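Local coordinates for protein Nrps/pks (Streptomyces albus, PDB 4OPE) that probably condenses or passes on thioester-bound acyl chains, as a ketosynthase domain of the "AT-less" type I polyketide synthase line that makes oxazolomycin, at residues D72-D77 against R572-L577; Q133-E138 against S206-K211; F230-D235 against L382-D387; V374-A379 against F393-D398. All blocks are in the same frame, centred on the assembly; numbering follows the deposited sequence.

From the N terminus, residues 72-77 come first and wait nearly 500 residues for their partner 572-577, so contact 1 encloses the other three and ties the far C-terminal tail back onto the ketosynthase body. Contact 2 is the first to close, joining 133-138 to the turn that follows strand 197-204, close to the second subunit. Contacts 3 and 4 open afterwards and cross: 230-235, 374-379, 382-387 and 393-398 alternate along the chain. They touch each other beside edge strand 393-395, where Leu-395 and Leu-382 meet. Contacts 1 and 2 also touch, through Trp-576 and Leu-577, whereas contacts 1 and 3 stay about 25 Å apart between nearest atoms.

Contact 1 of 4, residues D72-D77 against R572-L577; sequences DVASFD and RERCWL
Trp-576 docks its indole along the turn that leads into strand 75-76. Its CB rests over one face of the Arg-574 guanidinium, offset toward the rim. CG stands anti to the backbone N (chi1 -153°), which sends the six-membered ring along Val-73 and Ala-74. CE3 of Trp-576 meets Ala-74 CB at 3.8 Å. One atom farther, CZ3 of Trp-576 lies 4.2 Å from Val-73 CG2, the two side chains running alongside each other. At the tip, CH2 packs on Ser-207, and Tyr-132 meets the indole edge-to-face. From Arg-574 the guanidinium reaches back, its NH2 3.7 Å from Ala-74 CB.

The backbones pair as a two-stranded antiparallel ribbon. Phe-76 and Glu-573 form the hydrogen-bonded pair: Phe-76 N gives to Glu-573 O at 2.9 Å, within the carbonyl plane, and Glu-573 N returns a bond to Phe-76 O at 2.9 Å. Ser-75 faces Arg-574 in the neighbouring non-hydrogen-bonded pair. Cys-575 N extends the ladder to Ala-74 O at 3.0 Å, approaching from above the carbonyl plane. On the Phe-76 side of the ribbon, Cys-575 SG touches Phe-76 CB at 3.9 Å. Ser-75 OG donates to Asp-72 OD2, on the syn lone pair of that carboxylate oxygen, while Arg-572 makes its salt bridge with Glu-463.

This return of the tail is consistent with the post-AT linker that folds back onto the ketosynthase in KS-AT didomains. Three main-chain bonds fix the register, and the indole and Cys-575 SG add apolar contact on Val-73, Ala-74 and Phe-76.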
loop_
_atom_site.group_PDB
_atom_site.type_symbol
_atom_site.label_atom_id
_atom_site.label_comp_id
_atom_site.label_asym_id
_atom_site.label_seq_id
_atom_site.Cartn_x
_atom_site.Cartn_y
_atom_site.Cartn_z
ATOM N N ASP A 72 12.276 -8.775 21.830
ATOM C CA ASP A 72 12.255 -10.122 21.316
ATOM C C ASP A 72 11.307 -10.300 20.153
ATOM O O ASP A 72 10.102 -10.345 20.364
ATOM C CB ASP A 72 11.849 -11.059 22.429
ATOM C CG ASP A 72 11.652 -12.502 21.954
ATOM O OD1 ASP A 72 12.413 -13.032 21.065
ATOM O OD2 ASP A 72 10.714 -13.109 22.527
ATOM N N VAL A 73 11.854 -10.494 18.950
ATOM C CA VAL A 73 11.056 -10.541 17.724
ATOM C C VAL A 73 10.735 -11.944 17.233
ATOM O O VAL A 73 9.897 -12.108 16.371
ATOM C CB VAL A 73 11.722 -9.794 16.548
ATOM C CG1 VAL A 73 11.654 -8.304 16.738
ATOM C CG2 VAL A 73 13.162 -10.226 16.387
ATOM N N ALA A 74 11.395 -12.959 17.761
ATOM C CA ALA A 74 11.102 -14.351 17.361
ATOM C C ALA A 74 9.827 -14.893 17.978
ATOM O O ALA A 74 9.208 -15.767 17.421
ATOM C CB ALA A 74 12.247 -15.251 17.736
ATOM N N SER A 75 9.430 -14.347 19.110
ATOM C CA SER A 75 8.313 -14.888 19.869
ATOM C C SER A 75 6.949 -14.633 19.293
ATOM O O SER A 75 6.624 -13.548 18.866
ATOM C CB SER A 75 8.345 -14.375 21.300
ATOM O OG SER A 75 9.449 -14.990 21.927
ATOM N N PHE A 76 6.169 -15.694 19.311
ATOM C CA PHE A 76 4.841 -15.707 18.788
ATOM C C PHE A 76 4.027 -16.766 19.549
ATOM O O PHE A 76 4.613 -17.686 20.162
ATOM C CB PHE A 76 4.885 -16.043 17.297
ATOM C CG PHE A 76 3.593 -15.799 16.586
ATOM C CD1 PHE A 76 2.850 -14.658 16.829
ATOM C CD2 PHE A 76 3.112 -16.724 15.717
ATOM C CE1 PHE A 76 1.647 -14.440 16.185
ATOM C CE2 PHE A 76 1.918 -16.518 15.037
ATOM C CZ PHE A 76 1.189 -15.355 15.254
ATOM N N ASP A 77 2.700 -16.595 19.513
ATOM C CA ASP A 77 1.713 -17.508 20.078
ATOM C C ASP A 77 0.876 -18.056 18.901
ATOM O O ASP A 77 -0.267 -17.616 18.650
ATOM C CB ASP A 77 0.859 -16.741 21.092
ATOM C CG ASP A 77 -0.062 -17.623 21.906
ATOM O OD1 ASP A 77 -0.193 -18.803 21.545
ATOM O OD2 ASP A 77 -0.653 -17.118 22.923
ATOM N N ARG A 572 4.992 -17.004 24.478
ATOM C CA ARG A 572 6.209 -16.694 23.733
ATOM C C ARG A 572 6.970 -17.934 23.240
ATOM O O ARG A 572 8.022 -18.260 23.781
ATOM C CB ARG A 572 7.117 -15.828 24.576
ATOM C CG ARG A 572 6.510 -14.479 24.837
ATOM C CD ARG A 572 7.272 -13.732 25.888
ATOM N NE ARG A 572 6.675 -13.958 27.186
ATOM C CZ ARG A 572 7.323 -13.901 28.346
ATOM N NH1 ARG A 572 8.631 -13.626 28.396
ATOM N NH2 ARG A 572 6.645 -14.132 29.472
ATOM N N GLU A 573 6.440 -18.580 22.194
ATOM C CA GLU A 573 7.132 -19.650 21.478
ATOM C C GLU A 573 8.058 -19.021 20.443
ATOM O O GLU A 573 7.639 -18.165 19.657
ATOM C CB GLU A 573 6.162 -20.583 20.737
ATOM C CG GLU A 573 4.959 -21.086 21.542
ATOM C CD GLU A 573 5.340 -21.933 22.750
ATOM O OE1 GLU A 573 4.660 -21.822 23.812
ATOM O OE2 GLU A 573 6.321 -22.714 22.624
ATOM N N ARG A 574 9.318 -19.463 20.460
ATOM C CA ARG A 574 10.304 -19.106 19.464
ATOM C C ARG A 574 9.827 -19.601 18.095
ATOM O O ARG A 574 9.456 -20.751 17.936
ATOM C CB ARG A 574 11.640 -19.704 19.868
ATOM C CG ARG A 574 12.707 -19.580 18.817
ATOM C CD ARG A 574 14.130 -19.635 19.377
ATOM N NE ARG A 574 15.054 -19.322 18.297
ATOM C CZ ARG A 574 15.546 -18.119 18.042
ATOM N NH1 ARG A 574 16.351 -17.962 17.004
ATOM N NH2 ARG A 574 15.240 -17.073 18.807
ATOM N N CYS A 575 9.771 -18.708 17.124
ATOM C CA CYS A 575 9.487 -19.075 15.739
ATOM C C CYS A 575 10.485 -18.329 14.860
ATOM O O CYS A 575 10.317 -17.150 14.490
ATOM C CB CYS A 575 8.040 -18.739 15.338
ATOM S SG CYS A 575 6.796 -19.380 16.494
ATOM N N TRP A 576 11.588 -19.010 14.598
ATOM C CA TRP A 576 12.649 -18.442 13.795
ATOM C C TRP A 576 13.127 -19.577 12.944
ATOM O O TRP A 576 13.283 -20.686 13.446
ATOM C CB TRP A 576 13.763 -17.870 14.668
ATOM C CG TRP A 576 14.536 -16.734 14.007
ATOM C CD1 TRP A 576 15.803 -16.790 13.531
ATOM C CD2 TRP A 576 14.081 -15.387 13.763
ATOM N NE1 TRP A 576 16.183 -15.574 13.029
ATOM C CE2 TRP A 576 15.148 -14.692 13.146
ATOM C CE3 TRP A 576 12.884 -14.704 14.006
ATOM C CZ2 TRP A 576 15.066 -13.351 12.778
ATOM C CZ3 TRP A 576 12.796 -13.352 13.626
ATOM C CH2 TRP A 576 13.889 -12.695 13.021
ATOM N N LEU A 577 13.298 -19.326 11.650
ATOM C CA LEU A 577 13.711 -20.391 10.770
ATOM C C LEU A 577 15.023 -20.931 11.351
ATOM O O LEU A 577 15.782 -20.182 11.960
ATOM C CB LEU A 577 13.871 -19.888 9.338
ATOM C CG LEU A 577 13.952 -20.976 8.260
ATOM C CD1 LEU A 577 12.601 -21.624 7.980
ATOM C CD2 LEU A 577 14.530 -20.419 6.973
#

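Contact 2 of 4, residues Q133-E138 against S206-K211; sequences QLYGVE and SSHPLK
The imidazole of His-208 sits between two side chains of segment 133-138. Leu-134 CD1 stands almost exactly over the ring centre, 3.5 Å from the His-208 centroid and 3° off the normal, a clear CH-pi contact. Tyr-135 and His-208 slide past each other in opposite directions, the phenol on the side of the imidazole away from Leu-134. His-208 CD2 lies over one face of the phenol, 3.3 Å from Tyr-135 CE1, and the two ring planes are inclined at 37°. At the far end of the phenol, Tyr-135 OH donates to Ser-207 O at 2.6 Å, in the carbonyl plane and on a lone pair. Leu-134 CD1 also reaches Leu-210 CG at 3.8 Å.

The next layer fixes the imidazole. Its CG is anti to the backbone N, and ND1 of His-208 accepts from Leu-210 N at 3.0 Å, the donor lying in the ring plane. This nearly straight bond (164°) is a capping bond at the entry to helix 210-217. Across from it, a type II turn from Leu-134 to Val-137 carries Gly-136 at positive phi and leads into helix 137-141. Lys-211 swings away to Ser-206 OG, 2.8 Å from its NZ, and forms a salt bridge with Glu-353.

Leu-134 packs on Leu-134 of the second subunit, and Leu-210 on Ala-147 of the second subunit, so Leu-134 and Leu-210 bring this contact to the dimer interface. Because ND1 accepts, a neutral His-208 would carry its proton on NE2. The nearby helix N terminus and the buried, largely apolar setting would be expected to disfavour protonation, leaving the ring an uncharged wedge between tyrosine and leucine.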
loop_
_atom_site.group_PDB
_atom_site.type_symbol
_atom_site.label_atom_id
_atom_site.label_comp_id
_atom_site.label_asym_id
_atom_site.label_seq_id
_atom_site.Cartn_x
_atom_site.Cartn_y
_atom_site.Cartn_z
ATOM N N GLN A 133 12.172 -12.765 4.190
ATOM C CA GLN A 133 12.136 -13.659 3.035
ATOM C C GLN A 133 13.499 -13.987 2.453
ATOM O O GLN A 133 13.606 -14.921 1.682
ATOM C CB GLN A 133 11.241 -13.107 1.934
ATOM C CG GLN A 133 11.935 -12.149 1.008
ATOM C CD GLN A 133 10.952 -11.361 0.175
ATOM O OE1 GLN A 133 10.246 -11.909 -0.697
ATOM N NE2 GLN A 133 10.929 -10.046 0.402
ATOM N N LEU A 134 14.537 -13.227 2.785
ATOM C CA LEU A 134 15.889 -13.581 2.325
ATOM C C LEU A 134 16.401 -14.868 2.936
ATOM O O LEU A 134 17.161 -15.571 2.315
ATOM C CB LEU A 134 16.894 -12.521 2.679
ATOM C CG LEU A 134 16.611 -11.097 2.210
ATOM C CD1 LEU A 134 17.812 -10.258 2.675
ATOM C CD2 LEU A 134 16.305 -10.943 0.713
ATOM N N TYR A 135 16.036 -15.148 4.178
ATOM C CA TYR A 135 16.435 -16.395 4.801
ATOM C C TYR A 135 15.842 -17.633 4.121
ATOM O O TYR A 135 14.660 -17.656 3.705
ATOM C CB TYR A 135 16.041 -16.446 6.268
ATOM C CG TYR A 135 16.752 -15.448 7.137
ATOM C CD1 TYR A 135 18.136 -15.389 7.156
ATOM C CD2 TYR A 135 16.023 -14.555 7.961
ATOM C CE1 TYR A 135 18.801 -14.488 7.963
ATOM C CE2 TYR A 135 16.677 -13.630 8.762
ATOM C CZ TYR A 135 18.070 -13.597 8.766
ATOM O OH TYR A 135 18.749 -12.698 9.578
ATOM N N GLY A 136 16.686 -18.674 4.051
ATOM C CA GLY A 136 16.264 -19.994 3.580
ATOM C C GLY A 136 16.054 -20.095 2.082
ATOM O O GLY A 136 15.476 -21.074 1.614
ATOM N N VAL A 137 16.546 -19.113 1.328
ATOM C CA VAL A 137 16.411 -19.163 -0.129
ATOM C C VAL A 137 17.257 -20.269 -0.808
ATOM O O VAL A 137 16.790 -20.881 -1.747
ATOM C CB VAL A 137 16.714 -17.811 -0.809
ATOM C CG1 VAL A 137 16.513 -17.948 -2.317
ATOM C CG2 VAL A 137 15.810 -16.719 -0.256
ATOM N N GLU A 138 18.480 -20.496 -0.342
ATOM C CA GLU A 138 19.336 -21.569 -0.867
ATOM C C GLU A 138 18.681 -22.960 -0.681
ATOM O O GLU A 138 18.468 -23.717 -1.639
ATOM C CB GLU A 138 20.707 -21.513 -0.167
ATOM C CG GLU A 138 21.909 -21.824 -1.055
ATOM C CD GLU A 138 21.855 -21.129 -2.425
ATOM O OE1 GLU A 138 21.799 -21.864 -3.456
ATOM O OE2 GLU A 138 21.836 -19.862 -2.476
ATOM N N SER A 206 13.955 -5.390 11.988
ATOM C CA SER A 206 15.309 -5.522 11.453
ATOM C C SER A 206 15.796 -6.955 11.619
ATOM O O SER A 206 16.603 -7.273 12.516
ATOM C CB SER A 206 16.259 -4.635 12.238
ATOM O OG SER A 206 15.901 -3.289 12.075
ATOM N N SER A 207 15.305 -7.800 10.744
ATOM C CA SER A 207 15.507 -9.229 10.839
ATOM C C SER A 207 16.804 -9.696 10.196
ATOM O O SER A 207 17.281 -10.755 10.543
ATOM C CB SER A 207 14.361 -9.937 10.122
ATOM O OG SER A 207 14.446 -9.645 8.733
ATOM N N HIS A 208 17.345 -8.931 9.249
ATOM C CA HIS A 208 18.445 -9.398 8.452
ATOM C C HIS A 208 19.530 -8.336 8.325
ATOM O O HIS A 208 19.228 -7.164 8.164
ATOM C CB HIS A 208 17.892 -9.744 7.090
ATOM C CG HIS A 208 18.762 -10.645 6.275
ATOM N ND1 HIS A 208 19.913 -10.209 5.675
ATOM C CD2 HIS A 208 18.613 -11.934 5.902
ATOM C CE1 HIS A 208 20.457 -11.191 4.984
ATOM N NE2 HIS A 208 19.681 -12.249 5.099
ATOM N N PRO A 209 20.798 -8.744 8.408
ATOM C CA PRO A 209 21.947 -7.843 8.292
ATOM C C PRO A 209 22.121 -7.126 6.946
ATOM O O PRO A 209 22.798 -6.123 6.878
ATOM C CB PRO A 209 23.144 -8.779 8.540
ATOM C CG PRO A 209 22.650 -10.163 8.259
ATOM C CD PRO A 209 21.224 -10.128 8.717
ATOM N N LEU A 210 21.550 -7.653 5.878
ATOM C CA LEU A 210 21.551 -7.007 4.550
ATOM C C LEU A 210 21.163 -5.551 4.623
ATOM O O LEU A 210 21.808 -4.720 4.000
ATOM C CB LEU A 210 20.604 -7.762 3.633
ATOM C CG LEU A 210 20.507 -7.634 2.095
ATOM C CD1 LEU A 210 19.793 -6.372 1.662
ATOM C CD2 LEU A 210 21.866 -7.712 1.460
ATOM N N LYS A 211 20.122 -5.215 5.414
ATOM C CA LYS A 211 19.674 -3.810 5.537
ATOM C C LYS A 211 20.813 -2.878 5.964
ATOM O O LYS A 211 20.904 -1.734 5.525
ATOM C CB LYS A 211 18.542 -3.659 6.546
ATOM C CG LYS A 211 18.071 -2.198 6.675
ATOM C CD LYS A 211 16.725 -2.009 7.349
ATOM C CE LYS A 211 16.839 -2.099 8.861
ATOM N NZ LYS A 211 15.498 -2.268 9.507
#

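Contact 3 of 4, residues F230-D235 against L382-D387; sequences FGEGGD and LNPHLD
One backbone hydrogen bond joins the loops directly: Asn-383 N gives to Phe-230 O at 3.0 Å. The N-H points almost straight at the oxygen (176°), yet arrives well above the carbonyl plane. It belongs to a single bridge between Gly-231 and Leu-382.

A second polar link runs through water. The molecule donates to Gly-231 O at 2.9 Å and accepts from Asn-383 ND2 at 3.1 Å, so the asparagine amide reaches back to the same partner loop as its own backbone N. Asn-383 CG lies anti to the backbone N (chi1 178°). The other branch of the amide, OD1 of Asn-383, takes the backbone N of His-385 at 2.7 Å within the carbonyl plane. That bond makes an Asx turn, overlaid on a type I beta turn from Asn-383 to Leu-386. With both ends engaged, the amide is held against rotation. The partner loop has its own type II turn from Gly-231 to Gly-234. In the thiolase-type fold of a ketosynthase these are connecting loops, one ahead of strand 242-250, the other ahead of edge strand 393-395.

Apolar contact is carried by Leu-386, which the type I turn directs inward. Its CD1 touches Phe-230 CB at 3.7 Å, the two side chains crossing at about a right angle, and lies 3.9 Å from Phe-230 CD1. Helix 318-329 covers this patch through Ile-323, which both Phe-230 and Leu-386 meet.

Two carbonyl oxygens take van der Waals contacts from carbon: the methyl Leu-382 CD2 lies 3.6 Å from Phe-230 O, and Glu-232 CB 3.6 Å from Leu-382 O.

Charge is confined to Glu-232, whose OE2 forms a salt bridge with Arg-381.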
loop_
_atom_site.group_PDB
_atom_site.type_symbol
_atom_site.label_atom_id
_atom_site.label_comp_id
_atom_site.label_asym_id
_atom_site.label_seq_id
_atom_site.Cartn_x
_atom_site.Cartn_y
_atom_site.Cartn_z
ATOM N N PHE A 230 17.740 17.834 15.036
ATOM C CA PHE A 230 18.067 19.252 15.138
ATOM C C PHE A 230 19.233 19.599 16.041
ATOM O O PHE A 230 19.358 20.728 16.511
ATOM C CB PHE A 230 16.841 20.031 15.543
ATOM C CG PHE A 230 15.667 19.668 14.751
ATOM C CD1 PHE A 230 15.595 20.040 13.435
ATOM C CD2 PHE A 230 14.666 18.896 15.287
ATOM C CE1 PHE A 230 14.503 19.666 12.647
ATOM C CE2 PHE A 230 13.585 18.536 14.530
ATOM C CZ PHE A 230 13.509 18.903 13.193
ATOM N N GLY A 231 20.123 18.652 16.226
ATOM C CA GLY A 231 21.293 18.887 17.053
ATOM C C GLY A 231 22.560 18.956 16.241
ATOM O O GLY A 231 22.604 18.518 15.101
ATOM N N GLU A 232 23.606 19.445 16.871
ATOM C CA GLU A 232 24.915 19.571 16.222
ATOM C C GLU A 232 25.565 18.246 15.876
ATOM O O GLU A 232 25.463 17.305 16.640
ATOM C CB GLU A 232 25.832 20.334 17.142
ATOM C CG GLU A 232 27.052 20.987 16.517
ATOM C CD GLU A 232 27.969 21.460 17.633
ATOM O OE1 GLU A 232 28.307 20.613 18.504
ATOM O OE2 GLU A 232 28.280 22.667 17.701
ATOM N N GLY A 233 26.198 18.201 14.692
ATOM C CA GLY A 233 26.977 17.063 14.198
ATOM C C GLY A 233 26.243 15.786 13.884
ATOM O O GLY A 233 26.828 14.676 13.951
ATOM N N GLY A 234 24.951 15.901 13.547
ATOM C CA GLY A 234 24.183 14.738 13.124
ATOM C C GLY A 234 24.587 14.381 11.710
ATOM O O GLY A 234 24.511 15.240 10.830
ATOM N N ASP A 235 24.985 13.126 11.493
ATOM C CA ASP A 235 25.480 12.675 10.184
ATOM C C ASP A 235 24.786 11.415 9.686
ATOM O O ASP A 235 25.419 10.553 9.047
ATOM C CB ASP A 235 27.005 12.471 10.219
ATOM C CG ASP A 235 27.438 11.309 11.105
ATOM O OD1 ASP A 235 26.577 10.599 11.640
ATOM O OD2 ASP A 235 28.650 11.081 11.273
ATOM N N LEU A 382 22.458 22.943 19.492
ATOM C CA LEU A 382 21.642 22.860 18.317
ATOM C C LEU A 382 22.472 22.782 17.095
ATOM O O LEU A 382 23.609 23.210 17.074
ATOM C CB LEU A 382 20.807 24.102 18.165
ATOM C CG LEU A 382 19.621 24.253 19.101
ATOM C CD1 LEU A 382 18.854 25.449 18.556
ATOM C CD2 LEU A 382 18.733 23.011 19.175
ATOM N N ASN A 383 21.872 22.263 16.047
ATOM C CA ASN A 383 22.435 22.401 14.741
ATOM C C ASN A 383 22.439 23.868 14.440
ATOM O O ASN A 383 21.382 24.482 14.418
ATOM C CB ASN A 383 21.564 21.674 13.752
ATOM C CG ASN A 383 22.041 21.790 12.348
ATOM O OD1 ASN A 383 22.638 22.768 11.975
ATOM N ND2 ASN A 383 21.717 20.794 11.542
ATOM N N PRO A 384 23.625 24.441 14.204
ATOM C CA PRO A 384 23.749 25.876 13.989
ATOM C C PRO A 384 23.296 26.329 12.636
ATOM O O PRO A 384 23.126 27.523 12.466
ATOM C CB PRO A 384 25.243 26.122 14.126
ATOM C CG PRO A 384 25.853 24.858 13.695
ATOM C CD PRO A 384 24.917 23.759 14.095
ATOM N N HIS A 385 23.086 25.412 11.688
ATOM C CA HIS A 385 22.633 25.807 10.340
ATOM C C HIS A 385 21.110 25.857 10.160
ATOM O O HIS A 385 20.645 25.997 9.029
ATOM C CB HIS A 385 23.194 24.861 9.284
ATOM C CG HIS A 385 24.649 24.599 9.448
ATOM N ND1 HIS A 385 25.158 23.337 9.687
ATOM C CD2 HIS A 385 25.705 25.437 9.441
ATOM C CE1 HIS A 385 26.470 23.407 9.824
ATOM N NE2 HIS A 385 26.824 24.673 9.690
ATOM N N LEU A 386 20.335 25.713 11.233
ATOM C CA LEU A 386 18.857 25.738 11.112
ATOM C C LEU A 386 18.306 27.128 11.250
ATOM O O LEU A 386 17.241 27.439 10.675
ATOM C CB LEU A 386 18.199 24.947 12.220
ATOM C CG LEU A 386 18.647 23.524 12.457
ATOM C CD1 LEU A 386 18.054 23.067 13.772
ATOM C CD2 LEU A 386 18.231 22.644 11.290
ATOM N N ASP A 387 18.996 27.911 12.095
ATOM C CA ASP A 387 18.594 29.270 12.444
ATOM C C ASP A 387 17.205 29.313 13.083
ATOM O O ASP A 387 16.381 30.158 12.738
ATOM C CB ASP A 387 18.655 30.179 11.199
ATOM C CG ASP A 387 18.678 31.672 11.556
ATOM O OD1 ASP A 387 19.268 32.043 12.611
ATOM O OD2 ASP A 387 18.094 32.462 10.768
HETATM O O HOH W 1 20.895 18.144 12.833
#

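Contact 4 of 4, residues V374-A379 against F393-D398; sequences VPSLHA and FRLQRD
The Arg-397 guanidinium is met at its edge: Ala-379 O lies near its plane and receives NH1 of Arg-397 at 2.6 Å, nearly along the C=O axis. CB of Arg-397 points away from the other segment, but a bend at chi3 (-107°) brings the guanidinium back to that carbonyl. NH1 of Arg-397 also packs on the side chain of Leu-382. A bend at chi2 (66°) lets the Gln-396 amide give NE2 to Asp-398 O, two residues on, at 2.7 Å and close to the amide plane.

The backbones are also bonded directly. Ser-376 N donates to Gln-396 O at 2.8 Å, close to straight (167°) and nearly along the carbonyl axis. Pro-375 CB then lies 3.6 Å from Arg-397 O, and Gln-396 CG rests 3.5 Å from Val-374 O. Leu-395 adds the apolar part: its CD1 touches Ala-379 CB at 3.6 Å and lies close to the CB of Ser-376.

Ser-376 OG is satisfied elsewhere, by Ser-344 N just after strand 340-343. That strand pairs in parallel with 393-395, the outermost strand of the mixed ketosynthase sheet within this chain, and Leu-395 packs on its Ile-342. Val-374 turns the other way, onto Trp-28 and Leu-31, so segment 374-379 spans from the sheet edge to helix 24-33.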
loop_
_atom_site.group_PDB
_atom_site.type_symbol
_atom_site.label_atom_id
_atom_site.label_comp_id
_atom_site.label_asym_id
_atom_site.label_seq_id
_atom_site.Cartn_x
_atom_site.Cartn_y
_atom_site.Cartn_z
ATOM N N VAL A 374 7.796 15.977 26.534
ATOM C CA VAL A 374 8.965 15.205 26.924
ATOM C C VAL A 374 10.224 15.670 26.205
ATOM O O VAL A 374 10.137 16.285 25.157
ATOM C CB VAL A 374 8.731 13.742 26.643
ATOM C CG1 VAL A 374 7.466 13.285 27.355
ATOM C CG2 VAL A 374 8.633 13.500 25.139
ATOM N N PRO A 375 11.401 15.375 26.779
ATOM C CA PRO A 375 12.679 15.683 26.165
ATOM C C PRO A 375 12.876 15.039 24.803
ATOM O O PRO A 375 12.629 13.830 24.629
ATOM C CB PRO A 375 13.704 15.034 27.097
ATOM C CG PRO A 375 12.997 14.622 28.302
ATOM C CD PRO A 375 11.546 14.524 27.972
ATOM N N SER A 376 13.365 15.855 23.869
ATOM C CA SER A 376 14.024 15.405 22.644
ATOM C C SER A 376 15.552 15.349 22.898
ATOM O O SER A 376 16.104 16.299 23.354
ATOM C CB SER A 376 13.718 16.385 21.503
ATOM O OG SER A 376 13.633 15.720 20.275
ATOM N N LEU A 377 16.214 14.242 22.569
ATOM C CA LEU A 377 17.577 13.991 22.996
ATOM C C LEU A 377 18.600 14.466 21.986
ATOM O O LEU A 377 18.258 14.823 20.849
ATOM C CB LEU A 377 17.787 12.490 23.246
ATOM C CG LEU A 377 17.208 11.921 24.552
ATOM C CD1 LEU A 377 15.745 12.164 24.630
ATOM C CD2 LEU A 377 17.377 10.430 24.631
ATOM N N HIS A 378 19.858 14.496 22.430
ATOM C CA HIS A 378 21.009 14.750 21.575
ATOM C C HIS A 378 21.069 16.094 20.895
ATOM O O HIS A 378 21.717 16.205 19.891
ATOM C CB HIS A 378 21.158 13.692 20.478
ATOM C CG HIS A 378 21.160 12.301 20.999
ATOM N ND1 HIS A 378 22.042 11.880 21.972
ATOM C CD2 HIS A 378 20.384 11.234 20.701
ATOM C CE1 HIS A 378 21.799 10.617 22.262
ATOM N NE2 HIS A 378 20.793 10.205 21.515
ATOM N N ALA A 379 20.436 17.118 21.419
ATOM C CA ALA A 379 20.606 18.441 20.848
ATOM C C ALA A 379 20.990 19.423 21.926
ATOM O O ALA A 379 20.530 20.566 21.930
ATOM C CB ALA A 379 19.349 18.898 20.142
ATOM N N PHE A 393 10.002 27.959 16.437
ATOM C CA PHE A 393 10.222 26.640 17.011
ATOM C C PHE A 393 11.290 26.647 18.059
ATOM O O PHE A 393 12.278 27.267 17.893
ATOM C CB PHE A 393 10.567 25.616 15.905
ATOM C CG PHE A 393 9.582 25.642 14.775
ATOM C CD1 PHE A 393 8.316 25.112 14.937
ATOM C CD2 PHE A 393 9.887 26.269 13.594
ATOM C CE1 PHE A 393 7.380 25.176 13.928
ATOM C CE2 PHE A 393 8.950 26.357 12.586
ATOM C CZ PHE A 393 7.690 25.807 12.750
ATOM N N ARG A 394 11.079 25.934 19.140
ATOM C CA ARG A 394 12.113 25.725 20.137
ATOM C C ARG A 394 12.179 24.242 20.470
ATOM O O ARG A 394 11.170 23.591 20.711
ATOM C CB ARG A 394 11.844 26.544 21.415
ATOM C CG ARG A 394 11.795 28.053 21.196
ATOM C CD ARG A 394 13.130 28.720 20.788
ATOM N NE ARG A 394 12.926 30.164 20.546
ATOM C CZ ARG A 394 12.667 30.748 19.367
ATOM N NH1 ARG A 394 12.629 30.070 18.217
ATOM N NH2 ARG A 394 12.458 32.053 19.342
ATOM N N LEU A 395 13.383 23.722 20.452
ATOM C CA LEU A 395 13.586 22.350 20.692
ATOM C C LEU A 395 13.190 22.114 22.129
ATOM O O LEU A 395 13.540 22.833 22.996
ATOM C CB LEU A 395 15.030 21.965 20.392
ATOM C CG LEU A 395 15.376 20.594 19.819
ATOM C CD1 LEU A 395 15.923 19.730 20.922
ATOM C CD2 LEU A 395 14.235 19.866 19.116
ATOM N N GLN A 396 12.394 21.094 22.348
ATOM C CA GLN A 396 11.940 20.756 23.654
ATOM C C GLN A 396 12.910 19.773 24.245
ATOM O O GLN A 396 12.825 18.590 23.977
ATOM C CB GLN A 396 10.567 20.127 23.536
ATOM C CG GLN A 396 9.954 19.799 24.871
ATOM C CD GLN A 396 9.644 21.025 25.662
ATOM O OE1 GLN A 396 9.038 21.964 25.169
ATOM N NE2 GLN A 396 10.067 21.028 26.878
ATOM N N ARG A 397 13.817 20.268 25.071
ATOM C CA ARG A 397 14.880 19.459 25.608
ATOM C C ARG A 397 14.617 19.002 26.999
ATOM O O ARG A 397 15.358 18.183 27.508
ATOM C CB ARG A 397 16.165 20.264 25.638
ATOM C CG ARG A 397 16.625 20.768 24.278
ATOM C CD ARG A 397 18.058 21.282 24.383
ATOM N NE ARG A 397 18.069 22.726 24.327
ATOM C CZ ARG A 397 18.734 23.449 23.462
ATOM N NH1 ARG A 397 19.513 22.877 22.556
ATOM N NH2 ARG A 397 18.624 24.761 23.519
ATOM N N ASP A 398 13.588 19.532 27.641
ATOM C CA ASP A 398 13.312 19.170 29.026
ATOM C C ASP A 398 11.885 18.693 29.225
ATOM O O ASP A 398 10.971 19.162 28.550
ATOM C CB ASP A 398 13.577 20.373 29.930
ATOM C CG ASP A 398 15.059 20.645 30.110
ATOM O OD1 ASP A 398 15.804 19.667 30.386
ATOM O OD2 ASP A 398 15.476 21.832 29.986
#